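Local coordinates for ornithine carbamoyltransferase (Giardia intestinalis, PDB 3GRF), which probably transfers the carbamoyl group of carbamoyl phosphate to ornithine to form citrulline, at residues A[28-32]-A[309-315]; A[8-12]-A[114-118]; A[41-47]-A[318-323]. All coordinates share one frame; numbering follows the deposited sequence.

Contact 1. Residues A[28-32]-A[309-315]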
ATOM      1  N   ALA A  28      13.792 -20.232  -7.597  1.00 32.92           N
ATOM      2  CA  ALA A  28      12.998 -19.321  -8.439  1.00 32.09           C
ATOM      3  C   ALA A  28      12.294 -20.113  -9.524  1.00 29.65           C
ATOM      4  O   ALA A  28      11.143 -19.869  -9.832  1.00 32.46           O
ATOM      5  CB  ALA A  28      13.914 -18.266  -9.097  1.00 18.79           C
ATOM      6  N   LEU A  29      13.039 -21.021 -10.155  1.00 26.60           N
ATOM      7  CA  LEU A  29      12.502 -21.830 -11.251  1.00 26.83           C
ATOM      8  C   LEU A  29      11.408 -22.771 -10.750  1.00 29.81           C
ATOM      9  O   LEU A  29      10.390 -22.998 -11.430  1.00 31.99           O
ATOM     10  CB  LEU A  29      13.623 -22.631 -11.906  1.00 27.23           C
ATOM     11  CG  LEU A  29      14.561 -21.917 -12.862  1.00 38.92           C
ATOM     12  CD1 LEU A  29      15.704 -22.872 -13.171  1.00 27.11           C
ATOM     13  CD2 LEU A  29      13.776 -21.483 -14.120  1.00 25.11           C
ATOM     14  N   ASP A  30      11.602 -23.310  -9.561  1.00 22.87           N
ATOM     15  CA  ASP A  30      10.553 -24.213  -9.029  1.00 31.41           C
ATOM     16  C   ASP A  30       9.340 -23.452  -8.542  1.00 35.74           C
ATOM     17  O   ASP A  30       8.239 -23.968  -8.598  1.00 28.93           O
ATOM     18  CB  ASP A  30      11.052 -25.110  -7.906  1.00 28.75           C
ATOM     19  CG  ASP A  30       9.996 -26.146  -7.490  1.00 36.59           C
ATOM     20  OD1 ASP A  30       9.595 -26.170  -6.322  1.00 40.25           O
ATOM     21  OD2 ASP A  30       9.536 -26.911  -8.359  1.00 37.01           O
ATOM     22  N   MET A  31       9.542 -22.233  -8.041  1.00 32.22           N
ATOM     23  CA  MET A  31       8.405 -21.366  -7.659  1.00 34.19           C
ATOM     24  C   MET A  31       7.659 -20.833  -8.851  1.00 26.28           C
ATOM     25  O   MET A  31       6.480 -20.550  -8.749  1.00 28.32           O
ATOM     26  CB  MET A  31       8.880 -20.171  -6.834  1.00 29.44           C
ATOM     27  CG  MET A  31       9.543 -20.564  -5.544  1.00 35.31           C
ATOM     28  SD  MET A  31      10.229 -19.137  -4.768  1.00 27.69           S
ATOM     29  CE  MET A  31      10.350 -19.666  -3.061  1.00 33.93           C
ATOM     30  N   LYS A  32       8.350 -20.674  -9.981  1.00 30.38           N
ATOM     31  CA  LYS A  32       7.682 -20.361 -11.245  1.00 25.97           C
ATOM     32  C   LYS A  32       6.722 -21.384 -11.730  1.00 29.77           C
ATOM     33  O   LYS A  32       5.590 -21.049 -12.153  1.00 27.62           O
ATOM     34  CB  LYS A  32       8.688 -20.048 -12.344  1.00 33.96           C
ATOM     35  CG  LYS A  32       7.987 -19.285 -13.455  1.00 24.50           C
ATOM     36  CD  LYS A  32       8.967 -18.892 -14.567  1.00 31.39           C
ATOM     37  CE  LYS A  32       8.184 -18.160 -15.663  1.00 22.31           C
ATOM     38  NZ  LYS A  32       9.051 -17.746 -16.803  1.00 24.94           N
ATOM     39  N   ASN A 309      10.230 -12.386 -14.785  1.00 33.54           N
ATOM     40  CA  ASN A 309      11.036 -13.260 -13.903  1.00 26.70           C
ATOM     41  C   ASN A 309      11.575 -12.519 -12.671  1.00 19.27           C
ATOM     42  O   ASN A 309      12.054 -13.138 -11.721  1.00 31.70           O
ATOM     43  CB  ASN A 309      12.201 -13.913 -14.683  1.00 25.79           C
ATOM     44  CG  ASN A 309      11.739 -15.094 -15.531  1.00 30.16           C
ATOM     45  OD1 ASN A 309      10.749 -15.766 -15.214  1.00 30.85           O
ATOM     46  ND2 ASN A 309      12.468 -15.379 -16.594  1.00 30.27           N
ATOM     47  N   ARG A 310      11.457 -11.194 -12.650  1.00 26.63           N
ATOM     48  CA  ARG A 310      11.687 -10.412 -11.443  1.00 23.31           C
ATOM     49  C   ARG A 310      10.834 -10.940 -10.319  1.00 23.14           C
ATOM     50  O   ARG A 310      11.290 -11.004  -9.170  1.00 23.89           O
ATOM     51  CB  ARG A 310      11.416  -8.904 -11.644  1.00 21.83           C
ATOM     52  CG  ARG A 310      12.472  -8.161 -12.502  1.00 22.11           C
ATOM     53  CD  ARG A 310      13.888  -8.279 -11.878  1.00 17.97           C
ATOM     54  NE  ARG A 310      13.907  -7.538 -10.609  1.00 25.50           N
ATOM     55  CZ  ARG A 310      13.984  -6.203 -10.487  1.00 35.58           C
ATOM     56  NH1 ARG A 310      14.148  -5.420 -11.551  1.00 32.42           N
ATOM     57  NH2 ARG A 310      13.917  -5.643  -9.287  1.00 29.01           N
ATOM     58  N   LEU A 311       9.623 -11.375 -10.662  1.00 31.38           N
ATOM     59  CA  LEU A 311       8.655 -11.872  -9.682  1.00 27.02           C
ATOM     60  C   LEU A 311       9.196 -13.118  -8.995  1.00 30.51           C
ATOM     61  O   LEU A 311       9.343 -13.165  -7.787  1.00 28.09           O
ATOM     62  CB  LEU A 311       7.255 -12.122 -10.324  1.00 22.16           C
ATOM     63  CG  LEU A 311       6.259 -12.963  -9.457  1.00 24.45           C
ATOM     64  CD1 LEU A 311       5.957 -12.323  -8.082  1.00 23.03           C
ATOM     65  CD2 LEU A 311       5.009 -13.381 -10.152  1.00 24.84           C
ATOM     66  N   HIS A 312       9.432 -14.157  -9.780  1.00 29.24           N
ATOM     67  CA  HIS A 312       9.842 -15.433  -9.213  1.00 28.15           C
ATOM     68  C   HIS A 312      11.232 -15.383  -8.560  1.00 25.82           C
ATOM     69  O   HIS A 312      11.489 -16.026  -7.564  1.00 18.86           O
ATOM     70  CB  HIS A 312       9.818 -16.467 -10.341  1.00 32.09           C
ATOM     71  CG  HIS A 312       8.584 -16.393 -11.185  1.00 24.35           C
ATOM     72  ND1 HIS A 312       7.327 -16.659 -10.685  1.00 17.55           N
ATOM     73  CD2 HIS A 312       8.409 -16.024 -12.474  1.00 24.15           C
ATOM     74  CE1 HIS A 312       6.439 -16.498 -11.645  1.00 24.56           C
ATOM     75  NE2 HIS A 312       7.074 -16.120 -12.744  1.00 24.34           N
ATOM     76  N   SER A 313      12.159 -14.633  -9.138  1.00 23.40           N
ATOM     77  CA  SER A 313      13.475 -14.451  -8.480  1.00 22.18           C
ATOM     78  C   SER A 313      13.382 -13.628  -7.181  1.00 25.24           C
ATOM     79  O   SER A 313      14.214 -13.753  -6.282  1.00 27.34           O
ATOM     80  CB  SER A 313      14.417 -13.819  -9.469  1.00 25.38           C
ATOM     81  OG  SER A 313      13.815 -12.632  -9.959  1.00 24.77           O
ATOM     82  N   ALA A 314      12.346 -12.816  -7.072  1.00 24.68           N
ATOM     83  CA  ALA A 314      12.129 -12.047  -5.853  1.00 22.69           C
ATOM     84  C   ALA A 314      11.605 -12.963  -4.791  1.00 27.32           C
ATOM     85  O   ALA A 314      12.031 -12.849  -3.646  1.00 25.89           O
ATOM     86  CB  ALA A 314      11.155 -10.865  -6.083  1.00 26.58           C
ATOM     87  N   MET A 315      10.681 -13.872  -5.151  1.00 27.20           N
ATOM     88  CA  MET A 315      10.075 -14.760  -4.162  1.00 27.16           C
ATOM     89  C   MET A 315      11.167 -15.641  -3.563  1.00 28.43           C
ATOM     90  O   MET A 315      11.103 -16.008  -2.386  1.00 29.37           O
ATOM     91  CB  MET A 315       9.012 -15.680  -4.789  1.00 24.91           C
ATOM     92  CG  MET A 315       7.838 -15.008  -5.507  1.00 29.38           C
ATOM     93  SD  MET A 315       6.735 -16.146  -6.393  1.00 29.91           S
ATOM     94  CE  MET A 315       7.871 -17.277  -7.174  1.00 45.08           C
TER
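Lys32 meets His312 and Asn309 because its CG stands anti to the backbone N (chi1 -161°) and the rest of the chain runs fully extended, carrying the methylenes over the imidazole and the ammonium beyond it. The His312 ring is brought underneath by a first torsion that leaves its CG beside the backbone N, anti to the carbonyl carbon. Lys32 CG lies 3.4 Å from the ring centroid, only 14° off the normal, in a CH-pi contact over the middle of the face. Leu311 CG, from the same helix as the histidine, covers the opposite face nearer the rim, and the imidazole is thus held between two aliphatic groups.

Past the ring, Lys32 NZ donates to Asn309 OD1 at 3.1 Å, in the carbonyl plane and on a lone pair. The two side chains cross at about a right angle. Glu147 forms a salt bridge with the same ammonium, while Asn309 ND2 is bonded to Thr144 and Glu147, so one polar cluster fixes both the lysine tip and the orientation of the amide.

Ala28 packs against the backbone at His312 and Ser313, its CB 3.6 Å from His312 O. Packing continues toward the C-terminal side of the histidine, where Met31 and Met315 slide past each other in opposite directions, with Met31 SD 3.7 Å from Met315 CB.

The axes of the two short segments approach to 8.2 Å and cross at 116°, uniting helix 18-33, in the carbamoyl phosphate-binding region, with helix 303-322 near the C-terminus. Helix 135-151 packs against Asn309 and Ser313, helix 56-69 receives Leu311 and Met315, and Met100 of the second subunit rests on Arg310 and Leu311.

Contact 2. Residues A[8-12]-A[114-118]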
ATOM      1  N   ARG A   8      22.697 -11.583   7.817  1.00 37.66           N
ATOM      2  CA  ARG A   8      23.057 -11.598   6.389  1.00 40.10           C
ATOM      3  C   ARG A   8      22.205 -10.644   5.574  1.00 38.18           C
ATOM      4  O   ARG A   8      20.978 -10.684   5.655  1.00 39.03           O
ATOM      5  CB  ARG A   8      22.973 -13.015   5.784  1.00 37.19           C
ATOM      6  CG  ARG A   8      24.185 -13.860   6.052  1.00 44.41           C
ATOM      7  CD  ARG A   8      24.926 -14.163   4.758  1.00 51.56           C
ATOM      8  NE  ARG A   8      24.646 -15.528   4.341  1.00 48.14           N
ATOM      9  CZ  ARG A   8      24.785 -16.026   3.118  1.00 43.44           C
ATOM     10  NH1 ARG A   8      25.218 -15.305   2.086  1.00 38.64           N
ATOM     11  NH2 ARG A   8      24.474 -17.284   2.943  1.00 44.46           N
ATOM     12  N   HIS A   9      22.890  -9.837   4.763  1.00 32.97           N
ATOM     13  CA  HIS A   9      22.324  -8.857   3.861  1.00 34.55           C
ATOM     14  C   HIS A   9      22.544  -9.321   2.417  1.00 34.19           C
ATOM     15  O   HIS A   9      23.079 -10.410   2.190  1.00 30.31           O
ATOM     16  CB  HIS A   9      23.001  -7.505   4.074  1.00 34.09           C
ATOM     17  CG  HIS A   9      22.613  -6.904   5.450  1.00 44.31           C
ATOM     18  ND1 HIS A   9      21.316  -6.507   5.721  1.00 40.37           N
ATOM     19  CD2 HIS A   9      23.323  -6.658   6.578  1.00 40.35           C
ATOM     20  CE1 HIS A   9      21.249  -6.036   6.950  1.00 49.36           C
ATOM     21  NE2 HIS A   9      22.455  -6.118   7.493  1.00 43.69           N
ATOM     22  N   LEU A  10      22.163  -8.501   1.454  1.00 35.06           N
ATOM     23  CA  LEU A  10      22.355  -8.777   0.037  1.00 32.63           C
ATOM     24  C   LEU A  10      22.485  -7.414  -0.586  1.00 36.49           C
ATOM     25  O   LEU A  10      21.522  -6.846  -1.099  1.00 36.19           O
ATOM     26  CB  LEU A  10      21.141  -9.542  -0.580  1.00 37.11           C
ATOM     27  CG  LEU A  10      21.210 -10.062  -2.025  1.00 34.19           C
ATOM     28  CD1 LEU A  10      22.151 -11.254  -2.133  1.00 38.65           C
ATOM     29  CD2 LEU A  10      19.826 -10.453  -2.535  1.00 28.54           C
ATOM     30  N   LEU A  11      23.694  -6.869  -0.539  1.00 31.86           N
ATOM     31  CA  LEU A  11      23.974  -5.558  -1.070  1.00 33.22           C
ATOM     32  C   LEU A  11      24.511  -5.659  -2.507  1.00 32.99           C
ATOM     33  O   LEU A  11      24.400  -4.712  -3.286  1.00 32.51           O
ATOM     34  CB  LEU A  11      24.962  -4.818  -0.161  1.00 35.70           C
ATOM     35  CG  LEU A  11      24.657  -4.503   1.330  1.00 45.92           C
ATOM     36  CD1 LEU A  11      25.091  -3.084   1.634  1.00 40.79           C
ATOM     37  CD2 LEU A  11      23.200  -4.670   1.772  1.00 51.34           C
ATOM     38  N   THR A  12      25.079  -6.827  -2.832  1.00 24.89           N
ATOM     39  CA  THR A  12      25.523  -7.163  -4.174  1.00 28.24           C
ATOM     40  C   THR A  12      25.321  -8.654  -4.296  1.00 30.15           C
ATOM     41  O   THR A  12      25.013  -9.316  -3.299  1.00 28.95           O
ATOM     42  CB  THR A  12      27.018  -6.714  -4.468  1.00 36.98           C
ATOM     43  OG1 THR A  12      27.965  -7.505  -3.753  1.00 32.23           O
ATOM     44  CG2 THR A  12      27.246  -5.286  -4.068  1.00 25.68           C
ATOM     45  N   MET A 114      22.542   2.835   1.769  1.00 43.66           N
ATOM     46  CA  MET A 114      22.188   1.422   1.794  1.00 40.04           C
ATOM     47  C   MET A 114      23.000   0.645   2.812  1.00 38.32           C
ATOM     48  O   MET A 114      22.452  -0.201   3.551  1.00 36.24           O
ATOM     49  CB  MET A 114      22.354   0.820   0.388  1.00 40.47           C
ATOM     50  CG  MET A 114      21.864  -0.610   0.267  1.00 35.27           C
ATOM     51  SD  MET A 114      20.077  -0.668   0.389  1.00 38.69           S
ATOM     52  CE  MET A 114      19.832  -1.921   1.639  1.00 33.27           C
ATOM     53  N   ARG A 115      24.306   0.906   2.823  1.00 38.92           N
ATOM     54  CA  ARG A 115      25.255   0.321   3.777  1.00 37.33           C
ATOM     55  C   ARG A 115      25.045   0.778   5.202  1.00 36.21           C
ATOM     56  O   ARG A 115      25.201  -0.015   6.126  1.00 37.14           O
ATOM     57  CB  ARG A 115      26.686   0.695   3.412  1.00 43.76           C
ATOM     58  CG  ARG A 115      27.389  -0.331   2.551  1.00 57.63           C
ATOM     59  CD  ARG A 115      28.352   0.394   1.628  1.00 70.25           C
ATOM     60  NE  ARG A 115      28.922  -0.465   0.590  1.00 68.15           N
ATOM     61  CZ  ARG A 115      29.880  -0.083  -0.253  1.00 74.59           C
ATOM     62  NH1 ARG A 115      30.380   1.146  -0.185  1.00 68.81           N
ATOM     63  NH2 ARG A 115      30.339  -0.933  -1.171  1.00 71.92           N
ATOM     64  N   GLU A 116      24.749   2.070   5.363  1.00 33.07           N
ATOM     65  CA  GLU A 116      24.408   2.680   6.641  1.00 34.64           C
ATOM     66  C   GLU A 116      23.179   1.987   7.245  1.00 42.15           C
ATOM     67  O   GLU A 116      23.222   1.480   8.382  1.00 36.53           O
ATOM     68  CB  GLU A 116      24.253   4.204   6.394  1.00 52.48           C
ATOM     69  CG  GLU A 116      23.597   5.139   7.447  1.00 57.55           C
ATOM     70  CD  GLU A 116      24.191   5.076   8.840  1.00 58.93           C
ATOM     71  OE1 GLU A 116      24.238   6.131   9.501  1.00 65.41           O
ATOM     72  OE2 GLU A 116      24.567   3.978   9.298  1.00 71.22           O
ATOM     73  N   MET A 117      22.108   1.888   6.455  1.00 37.40           N
ATOM     74  CA  MET A 117      20.875   1.238   6.904  1.00 36.01           C
ATOM     75  C   MET A 117      21.123  -0.203   7.299  1.00 37.78           C
ATOM     76  O   MET A 117      20.794  -0.618   8.411  1.00 36.87           O
ATOM     77  CB  MET A 117      19.815   1.272   5.812  1.00 33.57           C
ATOM     78  CG  MET A 117      18.483   0.705   6.273  1.00 44.72           C
ATOM     79  SD  MET A 117      17.359   0.415   4.878  1.00 41.83           S
ATOM     80  CE  MET A 117      16.824   2.105   4.625  1.00 36.25           C
ATOM     81  N   ALA A 118      21.694  -0.968   6.373  1.00 38.13           N
ATOM     82  CA  ALA A 118      22.077  -2.342   6.652  1.00 38.09           C
ATOM     83  C   ALA A 118      22.972  -2.455   7.912  1.00 39.63           C
ATOM     84  O   ALA A 118      22.798  -3.368   8.712  1.00 38.17           O
ATOM     85  CB  ALA A 118      22.763  -2.965   5.419  1.00 35.66           C
TER
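The aromatic contact pairs His9 with Ala118. The methyl carbon Ala118 CB sits over the centre of the His9 imidazole, 3.7 Å from its centroid and 5° from the ring normal, in an almost perpendicular CH-pi approach. A chi1 of -69° places His9 CG anti to its carbonyl carbon and brings the ring beside the helix, and a chi2 of -66° presents its face to Ala118 CB. With its small side chain, the alanine lets the imidazole settle close to the helical backbone.

Polar contacts involve both ring nitrogens. His9 NE2 comes within 3.0 Å of Ala118 O, whereas ND1 is hydrogen-bonded to the backbone N of Cys125. The bond to Cys125 ties the ring to the start of strand 125-127 and helps to fix its rotation.

Apolar contacts fall to Leu11, whose two methyl groups divide the work. CD1 reaches the aliphatic part of Arg115, 3.7 Å from its CG, and also faces Met114 CG at 4.3 Å. CD2 turns instead to Ala118 CB, at 4.0 Å. Leu11 therefore spans a full turn of the helix, from Met114 to Ala118, and its side chain meets that of Arg115 at a slant.

This is a loop-on-helix contact: residues 8-12, ahead of helix 18-33, lie along helix 111-120. Leu10, pointing the other way, inserts against Val317 and Phe321 of helix 303-322, and its backbone bonds to Cys125 and Asn127. The N-terminal segment is thereby fitted between two helices alongside strand 125-127, an edge strand, within this chain, of the parallel sheet.

Contact 3. Residues A[41-47]-A[318-323]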
ATOM      1  N   ARG A  41       4.679 -19.719   2.742  1.00 31.15           N
ATOM      2  CA  ARG A  41       6.081 -19.524   3.157  1.00 29.29           C
ATOM      3  C   ARG A  41       6.327 -18.233   3.955  1.00 30.49           C
ATOM      4  O   ARG A  41       7.085 -18.247   4.936  1.00 32.41           O
ATOM      5  CB  ARG A  41       7.014 -19.610   1.940  1.00 25.91           C
ATOM      6  CG  ARG A  41       7.193 -21.029   1.324  1.00 37.19           C
ATOM      7  CD  ARG A  41       7.854 -22.044   2.298  1.00 35.88           C
ATOM      8  NE  ARG A  41       9.263 -21.706   2.511  1.00 40.85           N
ATOM      9  CZ  ARG A  41      10.154 -22.412   3.208  1.00 35.12           C
ATOM     10  NH1 ARG A  41       9.834 -23.537   3.822  1.00 33.17           N
ATOM     11  NH2 ARG A  41      11.400 -21.974   3.267  1.00 29.95           N
ATOM     12  N   ALA A  42       5.652 -17.140   3.584  1.00 25.57           N
ATOM     13  CA  ALA A  42       5.724 -15.872   4.350  1.00 33.00           C
ATOM     14  C   ALA A  42       4.413 -15.489   5.014  1.00 24.90           C
ATOM     15  O   ALA A  42       4.166 -14.314   5.247  1.00 22.16           O
ATOM     16  CB  ALA A  42       6.186 -14.685   3.405  1.00 21.62           C
ATOM     17  N   ALA A  43       3.558 -16.456   5.317  1.00 19.09           N
ATOM     18  CA  ALA A  43       2.293 -16.152   5.943  1.00 24.57           C
ATOM     19  C   ALA A  43       2.565 -15.280   7.162  1.00 31.14           C
ATOM     20  O   ALA A  43       3.463 -15.592   7.939  1.00 32.79           O
ATOM     21  CB  ALA A  43       1.588 -17.459   6.372  1.00 25.82           C
ATOM     22  N   ASN A  44       1.787 -14.189   7.319  1.00 29.47           N
ATOM     23  CA  ASN A  44       1.880 -13.240   8.454  1.00 28.15           C
ATOM     24  C   ASN A  44       3.168 -12.459   8.608  1.00 27.46           C
ATOM     25  O   ASN A  44       3.420 -11.799   9.656  1.00 25.82           O
ATOM     26  CB  ASN A  44       1.523 -13.895   9.777  1.00 25.34           C
ATOM     27  CG  ASN A  44       0.153 -14.510   9.752  1.00 33.84           C
ATOM     28  OD1 ASN A  44      -0.853 -13.813   9.830  1.00 29.91           O
ATOM     29  ND2 ASN A  44       0.104 -15.813   9.561  1.00 23.79           N
ATOM     30  N   LYS A  45       4.015 -12.559   7.595  1.00 24.37           N
ATOM     31  CA  LYS A  45       5.343 -11.957   7.699  1.00 30.30           C
ATOM     32  C   LYS A  45       5.320 -10.786   6.780  1.00 23.59           C
ATOM     33  O   LYS A  45       4.578 -10.824   5.791  1.00 26.95           O
ATOM     34  CB  LYS A  45       6.443 -12.951   7.313  1.00 30.84           C
ATOM     35  CG  LYS A  45       6.693 -13.993   8.431  1.00 38.54           C
ATOM     36  CD  LYS A  45       7.545 -15.148   7.927  1.00 49.26           C
ATOM     37  CE  LYS A  45       7.722 -16.217   9.012  1.00 48.37           C
ATOM     38  NZ  LYS A  45       8.870 -15.879   9.899  1.00 52.44           N
ATOM     39  N   THR A  46       6.054  -9.700   7.072  1.00 27.26           N
ATOM     40  CA  THR A  46       6.019  -8.509   6.188  1.00 25.63           C
ATOM     41  C   THR A  46       7.391  -8.057   5.760  1.00 22.73           C
ATOM     42  O   THR A  46       8.379  -8.208   6.481  1.00 22.63           O
ATOM     43  CB  THR A  46       5.228  -7.300   6.795  1.00 38.39           C
ATOM     44  OG1 THR A  46       6.160  -6.270   7.171  1.00 28.21           O
ATOM     45  CG2 THR A  46       4.433  -7.764   8.001  1.00 20.39           C
ATOM     46  N   LEU A  47       7.421  -7.511   4.556  1.00 26.94           N
ATOM     47  CA  LEU A  47       8.603  -6.913   4.037  1.00 19.84           C
ATOM     48  C   LEU A  47       8.411  -5.397   4.034  1.00 29.49           C
ATOM     49  O   LEU A  47       7.370  -4.881   3.647  1.00 23.16           O
ATOM     50  CB  LEU A  47       8.888  -7.459   2.625  1.00 25.24           C
ATOM     51  CG  LEU A  47       9.520  -6.483   1.621  1.00 23.99           C
ATOM     52  CD1 LEU A  47      10.983  -6.333   1.973  1.00 26.48           C
ATOM     53  CD2 LEU A  47       9.349  -6.872   0.129  1.00 19.22           C
ATOM     54  N   LEU A 318      13.565 -13.397  -1.154  1.00 27.53           N
ATOM     55  CA  LEU A 318      12.830 -13.082   0.081  1.00 24.45           C
ATOM     56  C   LEU A 318      12.688 -14.349   0.914  1.00 24.62           C
ATOM     57  O   LEU A 318      13.004 -14.362   2.053  1.00 27.17           O
ATOM     58  CB  LEU A 318      11.458 -12.467  -0.246  1.00 21.63           C
ATOM     59  CG  LEU A 318      11.584 -11.068  -0.933  1.00 27.12           C
ATOM     60  CD1 LEU A 318      10.294 -10.544  -1.553  1.00 24.30           C
ATOM     61  CD2 LEU A 318      12.141 -10.026   0.049  1.00 24.11           C
ATOM     62  N   ASP A 319      12.237 -15.425   0.313  1.00 25.34           N
ATOM     63  CA  ASP A 319      12.073 -16.675   1.037  1.00 21.83           C
ATOM     64  C   ASP A 319      13.339 -17.091   1.742  1.00 26.15           C
ATOM     65  O   ASP A 319      13.343 -17.368   2.939  1.00 34.88           O
ATOM     66  CB  ASP A 319      11.647 -17.788   0.079  1.00 29.41           C
ATOM     67  CG  ASP A 319      11.388 -19.083   0.807  1.00 34.64           C
ATOM     68  OD1 ASP A 319      10.362 -19.126   1.514  1.00 34.80           O
ATOM     69  OD2 ASP A 319      12.219 -20.023   0.707  1.00 35.62           O
ATOM     70  N   PHE A 320      14.422 -17.130   0.983  1.00 29.18           N
ATOM     71  CA  PHE A 320      15.720 -17.485   1.492  1.00 31.41           C
ATOM     72  C   PHE A 320      16.176 -16.581   2.620  1.00 27.63           C
ATOM     73  O   PHE A 320      16.693 -17.063   3.598  1.00 29.07           O
ATOM     74  CB  PHE A 320      16.713 -17.412   0.341  1.00 37.04           C
ATOM     75  CG  PHE A 320      18.071 -17.954   0.655  1.00 30.34           C
ATOM     76  CD1 PHE A 320      18.251 -19.304   0.903  1.00 41.17           C
ATOM     77  CD2 PHE A 320      19.178 -17.127   0.622  1.00 45.05           C
ATOM     78  CE1 PHE A 320      19.510 -19.806   1.131  1.00 48.84           C
ATOM     79  CE2 PHE A 320      20.435 -17.625   0.853  1.00 48.59           C
ATOM     80  CZ  PHE A 320      20.596 -18.969   1.105  1.00 36.84           C
ATOM     81  N   PHE A 321      16.047 -15.260   2.488  1.00 30.35           N
ATOM     82  CA  PHE A 321      16.560 -14.402   3.580  1.00 26.97           C
ATOM     83  C   PHE A 321      15.653 -14.410   4.791  1.00 33.81           C
ATOM     84  O   PHE A 321      16.109 -14.201   5.914  1.00 34.24           O
ATOM     85  CB  PHE A 321      16.902 -12.972   3.092  1.00 33.43           C
ATOM     86  CG  PHE A 321      18.263 -12.896   2.419  1.00 25.30           C
ATOM     87  CD1 PHE A 321      19.393 -12.557   3.142  1.00 32.66           C
ATOM     88  CD2 PHE A 321      18.418 -13.268   1.094  1.00 25.32           C
ATOM     89  CE1 PHE A 321      20.644 -12.515   2.535  1.00 26.71           C
ATOM     90  CE2 PHE A 321      19.676 -13.255   0.487  1.00 33.85           C
ATOM     91  CZ  PHE A 321      20.794 -12.891   1.213  1.00 29.85           C
ATOM     92  N   LEU A 322      14.375 -14.697   4.549  1.00 36.05           N
ATOM     93  CA  LEU A 322      13.367 -14.859   5.585  1.00 38.18           C
ATOM     94  C   LEU A 322      13.746 -16.060   6.513  1.00 37.39           C
ATOM     95  O   LEU A 322      13.492 -16.013   7.722  1.00 35.83           O
ATOM     96  CB  LEU A 322      11.988 -15.112   4.958  1.00 34.28           C
ATOM     97  CG  LEU A 322      10.857 -14.091   5.256  1.00 41.15           C
ATOM     98  CD1 LEU A 322      11.435 -12.786   5.803  1.00 37.86           C
ATOM     99  CD2 LEU A 322      10.039 -13.841   3.996  1.00 36.75           C
ATOM    100  N   HIS A 323      14.331 -17.116   5.936  1.00 36.34           N
ATOM    101  CA  HIS A 323      14.851 -18.322   6.622  1.00 43.07           C
ATOM    102  C   HIS A 323      16.415 -18.204   6.600  1.00 44.24           C
ATOM    103  O   HIS A 323      16.985 -17.497   7.434  1.00 53.21           O
ATOM    104  CB  HIS A 323      14.189 -19.588   6.017  1.00 33.19           C
ATOM    105  CG  HIS A 323      12.593 -19.522   5.820  1.00 41.42           C
ATOM    106  ND1 HIS A 323      11.978 -18.641   4.948  1.00 46.89           N
ATOM    107  CD2 HIS A 323      11.587 -20.241   6.406  1.00 53.80           C
ATOM    108  CE1 HIS A 323      10.665 -18.807   5.015  1.00 48.89           C
ATOM    109  NE2 HIS A 323      10.399 -19.773   5.880  1.00 52.39           N
TER
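Residues 41-47 pass through a type II beta turn from Ala42 to Lys45 into strand 46-51, alongside the last turn of helix 303-322, with the CA atoms of Arg41 and Asp319 7.0 Å apart. Arg41 is bent at chi2 and chi3, which folds its guanidinium back to the helix end. Arg41 NE donates to the syn lone pair of Asp319 OD1 at 3.0 Å, nearly straight at 172° and within the guanidinium plane; NH2 adds a weak bond to OD2. The guanidinium also lies flat on the His323 ring, centres 4.1 Å apart and planes 14° from parallel, with NH2 over the ring centre. His323 is itself held by ND1, which donates to Asp319 O at 2.7 Å. Beneath this polar group, Ala42 CB touches Leu322 CD2 at 4.0 Å, and Leu47 CD2 meets Leu318 CD1 at 4.1 Å.

Asp319 also forms a salt bridge through OD2 with Arg27 of helix 18-33, so one carboxylate serves two arginines. The shared carboxylate probably lets the two guanidinium groups lie close together, and the stacked guanidinium would be expected to disfavour a protonated His323.

How the contacts relate
Helix 303-322 links the three contacts: it supplies one side of contacts 1 and 3, whose centres are 14 Å apart, and its Phe321 packs against Arg8, His9 and Leu10 of contact 2. Contact 1 also meets contact 3 directly, Met31 CE lying 3.9 Å from Asp319 CB. Contacts 1 and 2 do not touch, their centres being 22 Å apart. Along the chain the segments run 8-12, 28-32, 41-47, 114-118, 309-315 and 318-323, so every pair of contacts interleaves. Illustrating how the end of a two-domain chain can be tied back to its first domain, the C-terminal helix returns across the N-terminal carbamoyl phosphate-binding domain and packs on its helices and parallel sheet.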